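Local coordinates for rifamycin polyketide synthase (PDB 4LN9), which probably dehydrates the beta-hydroxyacyl polyketide intermediate carried by the terminal module of the rifamycin polyketide synthase, at residues P171-K176 / W205-G210; T212-A217 / R281-K286; A241-T246 / L292-V297. All blocks are in the same frame, centred on the assembly; numbering follows the deposited sequence.

Interaction 1: P171-K176 / W205-G210; sequences PPPEAK and WRRGSG
Lys176 and Arg206 form an antiparallel hydrogen-bonded pair, with two backbone bonds of 2.8 Å, Lys176 N to Arg206 O and Arg206 N to Lys176 O. Just before this pair the chain reverses in a type II beta turn from Pro172 to Ala175, closed by Ala175 N to Pro172 O at 3.1 Å. Proline suits the second place of such a turn, held by Pro173, and Glu174 takes the third with a positive phi of 72°. Arg207 seizes the turn at its corner. Its chain leaves with CG anti to the backbone N (chi1 -169°), then bends at chi2 and chi3 to lay the guanidinium edge against Pro173 O. NH2 lies 3.0 Å from Pro173 O, on a lone pair in the carbonyl plane, and NE donates to the same oxygen more nearly head-on. A flexible arginine can thus clasp one carbonyl side-on while its NH1 turns to a salt bridge with Glu214. In the double hotdog fold of this dehydratase, the contact adds the short strand 176-178 to the edge of the sheet beyond strand 201-207. Pro171 follows a cis peptide bond and sets its CB over one face of the Trp205 indole, toward the rim, crossing it at a slant. Pro171 CB stands 3.6 Å from the centroid of the five-membered ring, 18° off the normal, a CH-pi contact. The rigid proline ring offers C-H groups to the electron-rich indole, which also meets Trp170 edge-to-face. Ala175, ending the turn, is small enough to set its CB 3.6 Å from Trp205 CB.

Interaction 2: T212-A217 / R281-K286; sequences TTETFA and RVRVAK
Thr213 opens the contact before the strand, its methyl CG2 lying 3.6 Å from Lys286 NZ as the two side chains run side by side. Its hydroxyl turns instead to Gly210 O. Glu214 comes next, pointing to the face that also carries Phe216 and Arg283. Arg283 takes its OE2 side-on in a salt bridge: NE at 2.7 Å from OE2 uses the anti lone pair, while NH2 approaches the same oxygen from 33° out of the carboxylate plane. The oxygen lies in the guanidinium plane, yet the two flat groups are turned 71° against each other. With OE1 held by Arg207, the carboxylate sits between two arginines, which would be expected to stabilise its negative charge. Thr215 returns to the opposite face and pairs with Val284 through two nearly straight backbone bonds, Thr215 N to Val284 O and Val284 N to Thr215 O, each 2.8 Å. A water 2.9 Å from Thr215 OG1 also donates to Val284 O, at 3.1 Å. This antiparallel ladder joins strands 214-220 and 279-285 in the sheet of the double hotdog fold; helix 236-251 packs on the face of Thr215, Ala217 and Val284. On the other face, Phe216 lies alongside Arg283, its CE1 3.5 Å from Arg283 CG: with CG opposite the backbone N (chi1 172°) and an extended chain, the arginine offers methylene to the ring and carries its charge past it to Glu214. Ala217 ends the walk in another hydrogen-bonded pair, with Val282. Its bare CB reaches 3.6 Å to Val282 CG2, a close fit between small, apolar side chains.

Interaction 3: A241-T246 / L292-V297; sequences AALHST and LSLEAV
Leu294 meets the helix at two places through a single methyl: its CD2 lies 4.2 Å from Ala242 CB and 4.2 Å from Leu243 CD2. These three residues are the buried part of the contact. Ala242 points toward the strand, and its short side chain lets the leucine approach the helix backbone. Leu243 leaves the helix at a slant, and its CD2 is brought back over the strand, where it crosses Leu294 at an angle. CG of Leu294 lies anti to its backbone N (chi1 167°), a turn that carries the branched end toward Ala242. The axes of 241-246 and 292-297 stay 9.8 Å apart and run at 129°, a separation spanned by side chains from both elements. A helix laid across an antiparallel sheet is the hallmark of the hotdog fold, doubled in this dehydratase; here helix 236-251 lies on strand 291-297. Leu307 and Leu310 of strand 303-313 extend the apolar layer on one side of strand 291-297, and Val284 does so on the other.

Toward Leu292 the contact becomes looser and nearer solvent: Leu292 and Thr246 are partly exposed, and Leu292 CD1 is 4.4 Å from Leu243 CD2. Leu292 CD1 also lies 4.2 Å from Thr246 OG1, the two side chains sliding past each other in opposite directions. Thr246 can stand beside a leucine because its hydroxyl is already engaged: OG1, near both the backbone N and the carbonyl carbon at chi1 54°, donates to Leu243 O at 2.7 Å. Ser245 OG likewise returns to Ala242 O. With no hydrogen bond between helix and strand, the contact rests on apolar packing, and the hydroxyls of Ser245 and Thr246 are satisfied by carbonyls three residues back in the helix.

In the fold
From the N terminus, interaction 1 closes first: the turn at 171-176 meets strand 201-207, enclosing helix 183-190 and placing strand 176-178 at the sheet's edge. After a short loop the chain enters strand 214-220, which neighbours strand 201-207, so interaction 2 opens in series after interaction 1 and touches it. Interaction 2 closes only at 281-286, a loop that contains helix 236-251. Interaction 3 begins on that helix and ends on strand 291-297, beyond the close of interaction 2, so the two cross. Strands 279-285 and 291-297 are neighbours, and together the three contacts tie the sheet from its edge inward and seat the helix on it.

Interaction 1: P171-K176 / W205-G210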
loop_
_atom_site.group_PDB
_atom_site.type_symbol
_atom_site.label_atom_id
_atom_site.label_comp_id
_atom_site.label_asym_id
_atom_site.label_seq_id
_atom_site.Cartn_x
_atom_site.Cartn_y
_atom_site.Cartn_z
ATOM N N PRO A 171 -38.442 4.824 27.391
ATOM C CA PRO A 171 -37.454 5.845 27.751
ATOM C C PRO A 171 -37.192 5.852 29.252
ATOM O O PRO A 171 -38.017 5.357 30.020
ATOM C CB PRO A 171 -38.126 7.166 27.344
ATOM C CG PRO A 171 -39.312 6.797 26.516
ATOM C CD PRO A 171 -39.713 5.415 26.937
ATOM N N PRO A 172 -36.068 6.446 29.677
ATOM C CA PRO A 172 -35.738 6.345 31.095
ATOM C C PRO A 172 -36.694 7.149 31.979
ATOM O O PRO A 172 -37.170 8.209 31.567
ATOM C CB PRO A 172 -34.321 6.917 31.161
ATOM C CG PRO A 172 -33.743 6.606 29.821
ATOM C CD PRO A 172 -34.891 6.793 28.855
ATOM N N PRO A 173 -37.086 6.569 33.126
ATOM C CA PRO A 173 -37.837 7.244 34.176
ATOM C C PRO A 173 -37.377 8.674 34.450
ATOM O O PRO A 173 -36.187 8.926 34.638
ATOM C CB PRO A 173 -37.594 6.347 35.387
ATOM C CG PRO A 173 -37.539 4.974 34.787
ATOM C CD PRO A 173 -36.967 5.125 33.396
ATOM N N GLU A 174 -38.330 9.603 34.411
ATOM C CA GLU A 174 -38.083 11.011 34.717
ATOM C C GLU A 174 -37.295 11.760 33.646
ATOM O O GLU A 174 -36.922 12.917 33.846
ATOM C CB GLU A 174 -37.402 11.174 36.079
ATOM C CG GLU A 174 -38.171 10.561 37.241
ATOM C CD GLU A 174 -37.951 11.304 38.545
ATOM O OE1 GLU A 174 -37.164 12.275 38.555
ATOM O OE2 GLU A 174 -38.595 10.941 39.553
ATOM N N ALA A 175 -37.036 11.113 32.514
ATOM C CA ALA A 175 -36.482 11.820 31.363
ATOM C C ALA A 175 -37.599 12.497 30.581
ATOM O O ALA A 175 -38.579 11.854 30.205
ATOM C CB ALA A 175 -35.710 10.861 30.469
ATOM N N LYS A 176 -37.460 13.799 30.353
ATOM C CA LYS A 176 -38.497 14.570 29.681
ATOM C C LYS A 176 -38.237 14.602 28.183
ATOM O O LYS A 176 -37.124 14.902 27.750
ATOM C CB LYS A 176 -38.535 15.996 30.233
ATOM C CG LYS A 176 -38.381 16.074 31.743
ATOM C CD LYS A 176 -39.499 16.894 32.364
ATOM C CE LYS A 176 -39.980 16.281 33.669
ATOM N NZ LYS A 176 -40.623 14.954 33.458
ATOM N N TRP A 205 -34.761 12.515 24.863
ATOM C CA TRP A 205 -35.202 12.864 26.214
ATOM C C TRP A 205 -34.057 13.422 26.994
ATOM O O TRP A 205 -32.909 13.024 26.793
ATOM C CB TRP A 205 -35.757 11.644 26.943
ATOM C CG TRP A 205 -36.870 10.941 26.210
ATOM C CD1 TRP A 205 -38.233 10.978 26.493
ATOM C CD2 TRP A 205 -36.729 9.951 25.141
ATOM N NE1 TRP A 205 -38.926 10.153 25.645
ATOM C CE2 TRP A 205 -38.082 9.512 24.805
ATOM C CE3 TRP A 205 -35.655 9.422 24.439
ATOM C CZ2 TRP A 205 -38.323 8.584 23.806
ATOM C CZ3 TRP A 205 -35.911 8.495 23.429
ATOM C CH2 TRP A 205 -37.211 8.068 23.139
ATOM N N ARG A 206 -34.370 14.242 27.990
ATOM C CA ARG A 206 -33.342 14.871 28.804
ATOM C C ARG A 206 -33.618 14.660 30.288
ATOM O O ARG A 206 -34.771 14.594 30.713
ATOM C CB ARG A 206 -33.249 16.366 28.490
ATOM C CG ARG A 206 -32.219 17.114 29.322
ATOM C CD ARG A 206 -32.398 18.621 29.210
ATOM N NE ARG A 206 -32.394 19.072 27.821
ATOM C CZ ARG A 206 -33.477 19.466 27.159
ATOM N NH1 ARG A 206 -34.661 19.455 27.757
ATOM N NH2 ARG A 206 -33.375 19.887 25.906
ATOM N N ARG A 207 -32.547 14.557 31.069
ATOM C CA ARG A 207 -32.644 14.273 32.496
ATOM C C ARG A 207 -31.449 14.937 33.185
ATOM O O ARG A 207 -30.363 14.994 32.611
ATOM C CB ARG A 207 -32.603 12.759 32.714
ATOM C CG ARG A 207 -32.954 12.299 34.118
ATOM C CD ARG A 207 -32.197 11.024 34.460
ATOM N NE ARG A 207 -33.052 9.843 34.383
ATOM C CZ ARG A 207 -32.604 8.591 34.388
ATOM N NH1 ARG A 207 -31.300 8.348 34.387
ATOM N NH2 ARG A 207 -33.464 7.581 34.408
ATOM N N GLY A 208 -31.700 15.619 34.302
ATOM C CA GLY A 208 -30.648 16.385 34.980
ATOM C C GLY A 208 -30.479 17.783 34.407
ATOM O O GLY A 208 -31.251 18.195 33.541
ATOM N N SER A 209 -29.482 18.524 34.888
ATOM C CA SER A 209 -29.367 19.940 34.535
ATOM C C SER A 209 -27.951 20.419 34.189
ATOM O O SER A 209 -27.749 21.063 33.159
ATOM C CB SER A 209 -29.999 20.830 35.608
ATOM O OG SER A 209 -30.308 22.113 35.084
ATOM N N GLY A 210 -27.011 20.231 35.111
ATOM C CA GLY A 210 -25.686 20.833 34.977
ATOM C C GLY A 210 -24.696 19.939 34.257
ATOM O O GLY A 210 -24.881 19.602 33.086
#

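Interaction 2: T212-A217 / R281-K286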
loop_
_atom_site.group_PDB
_atom_site.type_symbol
_atom_site.label_atom_id
_atom_site.label_comp_id
_atom_site.label_asym_id
_atom_site.label_seq_id
_atom_site.Cartn_x
_atom_site.Cartn_y
_atom_site.Cartn_z
ATOM N N THR A 212 -24.431 17.094 35.223
ATOM C CA THR A 212 -25.064 15.816 35.517
ATOM C C THR A 212 -26.145 15.529 34.472
ATOM O O THR A 212 -26.882 14.547 34.569
ATOM C CB THR A 212 -25.663 15.820 36.937
ATOM O OG1 THR A 212 -26.255 14.546 37.220
ATOM C CG2 THR A 212 -26.714 16.911 37.073
ATOM N N THR A 213 -26.142 16.338 33.415
ATOM C CA THR A 213 -27.039 16.170 32.275
ATOM C C THR A 213 -26.840 14.820 31.586
ATOM O O THR A 213 -25.728 14.481 31.178
ATOM C CB THR A 213 -26.820 17.292 31.239
ATOM O OG1 THR A 213 -27.292 18.537 31.770
ATOM C CG2 THR A 213 -27.563 16.981 29.946
ATOM N N GLU A 214 -27.935 14.086 31.402
ATOM C CA GLU A 214 -27.966 12.937 30.496
ATOM C C GLU A 214 -28.868 13.241 29.306
ATOM O O GLU A 214 -29.979 13.741 29.475
ATOM C CB GLU A 214 -28.510 11.703 31.223
ATOM C CG GLU A 214 -27.735 11.300 32.465
ATOM C CD GLU A 214 -28.430 10.198 33.244
ATOM O OE1 GLU A 214 -29.420 10.500 33.943
ATOM O OE2 GLU A 214 -27.999 9.030 33.143
ATOM N N THR A 215 -28.418 12.867 28.111
ATOM C CA THR A 215 -29.264 12.907 26.922
ATOM C C THR A 215 -29.535 11.492 26.417
ATOM O O THR A 215 -28.607 10.720 26.183
ATOM C CB THR A 215 -28.602 13.720 25.793
ATOM O OG1 THR A 215 -28.350 15.056 26.246
ATOM C CG2 THR A 215 -29.498 13.766 24.565
ATOM N N PHE A 216 -30.814 11.154 26.271
ATOM C CA PHE A 216 -31.216 9.864 25.719
ATOM C C PHE A 216 -31.834 10.065 24.339
ATOM O O PHE A 216 -32.491 11.075 24.092
ATOM C CB PHE A 216 -32.225 9.189 26.653
ATOM C CG PHE A 216 -31.697 8.951 28.039
ATOM C CD1 PHE A 216 -30.757 7.961 28.272
ATOM C CD2 PHE A 216 -32.059 9.784 29.087
ATOM C CE1 PHE A 216 -30.236 7.762 29.536
ATOM C CE2 PHE A 216 -31.562 9.573 30.360
ATOM C CZ PHE A 216 -30.630 8.577 30.580
ATOM N N ALA A 217 -31.564 9.149 23.415
ATOM C CA ALA A 217 -32.107 9.285 22.070
ATOM C C ALA A 217 -32.324 7.945 21.390
ATOM O O ALA A 217 -31.644 6.963 21.689
ATOM C CB ALA A 217 -31.217 10.178 21.220
ATOM N N ARG A 281 -30.411 2.755 20.632
ATOM C CA ARG A 281 -30.743 3.568 21.795
ATOM C C ARG A 281 -29.449 4.051 22.436
ATOM O O ARG A 281 -28.507 3.277 22.598
ATOM C CB ARG A 281 -31.523 2.736 22.816
ATOM C CG ARG A 281 -32.833 2.159 22.305
ATOM C CD ARG A 281 -33.501 1.324 23.387
ATOM N NE ARG A 281 -34.519 0.434 22.837
ATOM C CZ ARG A 281 -35.252 -0.412 23.555
ATOM N NH1 ARG A 281 -35.055 -0.527 24.864
ATOM N NH2 ARG A 281 -36.151 -1.180 22.954
ATOM N N VAL A 282 -29.386 5.342 22.745
ATOM C CA VAL A 282 -28.139 5.960 23.181
ATOM C C VAL A 282 -28.308 6.754 24.476
ATOM O O VAL A 282 -29.381 7.301 24.745
ATOM C CB VAL A 282 -27.543 6.868 22.086
ATOM C CG1 VAL A 282 -27.564 6.161 20.739
ATOM C CG2 VAL A 282 -28.306 8.182 22.012
ATOM N N ARG A 283 -27.299 6.673 25.343
ATOM C CA ARG A 283 -27.151 7.607 26.462
ATOM C C ARG A 283 -25.874 8.424 26.299
ATOM O O ARG A 283 -24.785 7.865 26.163
ATOM C CB ARG A 283 -27.110 6.855 27.800
ATOM C CG ARG A 283 -26.773 7.740 28.994
ATOM C CD ARG A 283 -26.575 6.924 30.264
ATOM N NE ARG A 283 -26.327 7.765 31.434
ATOM C CZ ARG A 283 -25.118 8.117 31.860
ATOM N NH1 ARG A 283 -24.040 7.728 31.193
ATOM N NH2 ARG A 283 -24.983 8.845 32.961
ATOM N N VAL A 284 -26.014 9.745 26.295
ATOM C CA VAL A 284 -24.858 10.632 26.219
ATOM C C VAL A 284 -24.733 11.472 27.486
ATOM O O VAL A 284 -25.710 12.065 27.943
ATOM C CB VAL A 284 -24.927 11.553 24.985
ATOM C CG1 VAL A 284 -23.731 12.493 24.957
ATOM C CG2 VAL A 284 -24.980 10.724 23.709
ATOM N N ALA A 285 -23.553 11.446 28.101
ATOM C CA ALA A 285 -23.313 12.199 29.333
ATOM C C ALA A 285 -22.013 13.001 29.301
ATOM O O ALA A 285 -21.234 12.904 28.353
ATOM C CB ALA A 285 -23.337 11.270 30.539
ATOM N N LYS A 286 -21.751 13.728 30.386
ATOM C CA LYS A 286 -20.568 14.584 30.491
ATOM C C LYS A 286 -19.659 14.129 31.631
ATOM O O LYS A 286 -19.928 14.420 32.797
ATOM C CB LYS A 286 -20.985 16.037 30.726
ATOM C CG LYS A 286 -21.451 16.761 29.475
ATOM C CD LYS A 286 -22.787 17.452 29.699
ATOM C CE LYS A 286 -23.203 18.259 28.476
ATOM N NZ LYS A 286 -24.691 18.422 28.412
HETATM O O HOH W 1 -25.866 15.174 27.778
HETATM O O HOH W 2 -23.679 14.455 32.589
#

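Interaction 3: A241-T246 / L292-V297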
loop_
_atom_site.group_PDB
_atom_site.type_symbol
_atom_site.label_atom_id
_atom_site.label_comp_id
_atom_site.label_asym_id
_atom_site.label_seq_id
_atom_site.Cartn_x
_atom_site.Cartn_y
_atom_site.Cartn_z
ATOM N N ALA A 241 -25.083 10.901 14.439
ATOM C CA ALA A 241 -26.390 11.240 14.991
ATOM C C ALA A 241 -26.464 10.887 16.472
ATOM O O ALA A 241 -27.068 11.613 17.262
ATOM C CB ALA A 241 -27.495 10.534 14.219
ATOM N N ALA A 242 -25.843 9.772 16.845
ATOM C CA ALA A 242 -25.788 9.368 18.245
ATOM C C ALA A 242 -25.248 10.507 19.099
ATOM O O ALA A 242 -25.856 10.883 20.099
ATOM C CB ALA A 242 -24.927 8.124 18.408
ATOM N N LEU A 243 -24.232 11.193 18.574
ATOM C CA LEU A 243 -23.575 12.264 19.316
ATOM C C LEU A 243 -24.247 13.624 19.115
ATOM O O LEU A 243 -24.323 14.429 20.045
ATOM C CB LEU A 243 -22.092 12.342 18.944
ATOM C CG LEU A 243 -21.218 11.172 19.404
ATOM C CD1 LEU A 243 -19.912 11.143 18.626
ATOM C CD2 LEU A 243 -20.953 11.250 20.901
ATOM N N HIS A 244 -24.735 13.884 17.904
ATOM C CA HIS A 244 -25.335 15.185 17.611
ATOM C C HIS A 244 -26.763 15.328 18.086
ATOM O O HIS A 244 -27.263 16.450 18.205
ATOM C CB HIS A 244 -25.154 15.592 16.143
ATOM C CG HIS A 244 -26.113 14.916 15.181
ATOM N ND1 HIS A 244 -25.711 14.452 13.982
ATOM C CD2 HIS A 244 -27.507 14.878 15.162
ATOM C CE1 HIS A 244 -26.780 14.025 13.282
ATOM N NE2 HIS A 244 -27.878 14.270 14.014
ATOM N N SER A 245 -27.274 14.258 18.701
ATOM C CA SER A 245 -28.512 14.339 19.472
ATOM C C SER A 245 -28.435 15.391 20.580
ATOM O O SER A 245 -29.429 16.051 20.886
ATOM C CB SER A 245 -28.870 12.972 20.062
ATOM O OG SER A 245 -27.995 12.631 21.122
ATOM N N THR A 246 -27.238 15.597 21.123
ATOM C CA THR A 246 -27.025 16.622 22.145
ATOM C C THR A 246 -27.252 18.026 21.591
ATOM O O THR A 246 -27.711 18.919 22.304
ATOM C CB THR A 246 -25.609 16.542 22.753
ATOM O OG1 THR A 246 -24.628 16.594 21.709
ATOM C CG2 THR A 246 -25.439 15.254 23.544
ATOM N N LEU A 292 -17.875 14.594 26.227
ATOM C CA LEU A 292 -19.014 13.679 26.159
ATOM C C LEU A 292 -18.554 12.234 26.354
ATOM O O LEU A 292 -17.459 11.864 25.928
ATOM C CB LEU A 292 -19.706 13.799 24.800
ATOM C CG LEU A 292 -20.373 15.130 24.457
ATOM C CD1 LEU A 292 -20.957 15.060 23.054
ATOM C CD2 LEU A 292 -21.454 15.461 25.473
ATOM N N SER A 293 -19.431 11.399 26.899
ATOM C CA SER A 293 -19.263 9.950 26.822
ATOM C C SER A 293 -20.513 9.349 26.198
ATOM O O SER A 293 -21.565 9.983 26.183
ATOM C CB SER A 293 -19.047 9.366 28.221
ATOM O OG SER A 293 -20.194 9.556 29.032
ATOM N N LEU A 294 -20.374 8.181 25.581
ATOM C CA LEU A 294 -21.488 7.577 24.862
ATOM C C LEU A 294 -21.551 6.079 25.134
ATOM O O LEU A 294 -20.520 5.413 25.238
ATOM C CB LEU A 294 -21.366 7.843 23.357
ATOM C CG LEU A 294 -22.279 7.042 22.424
ATOM C CD1 LEU A 294 -23.723 7.499 22.558
ATOM C CD2 LEU A 294 -21.812 7.160 20.980
ATOM N N GLU A 295 -22.765 5.582 25.369
ATOM C CA GLU A 295 -23.047 4.150 25.309
ATOM C C GLU A 295 -24.284 3.961 24.441
ATOM O O GLU A 295 -25.240 4.730 24.543
ATOM C CB GLU A 295 -23.306 3.597 26.719
ATOM C CG GLU A 295 -23.439 2.079 26.802
ATOM C CD GLU A 295 -23.410 1.553 28.233
ATOM O OE1 GLU A 295 -24.206 2.039 29.066
ATOM O OE2 GLU A 295 -22.625 0.620 28.514
ATOM N N ALA A 296 -24.217 3.021 23.505
ATOM C CA ALA A 296 -25.331 2.784 22.598
ATOM C C ALA A 296 -25.584 1.290 22.431
ATOM O O ALA A 296 -24.647 0.490 22.422
ATOM C CB ALA A 296 -25.070 3.439 21.250
ATOM N N VAL A 297 -26.860 0.909 22.466
ATOM C CA VAL A 297 -27.264 -0.479 22.255
ATOM C C VAL A 297 -28.179 -0.592 21.038
ATOM O O VAL A 297 -28.743 0.404 20.583
ATOM C CB VAL A 297 -27.993 -1.062 23.489
ATOM C CG1 VAL A 297 -27.074 -1.079 24.701
ATOM C CG2 VAL A 297 -29.268 -0.283 23.784
#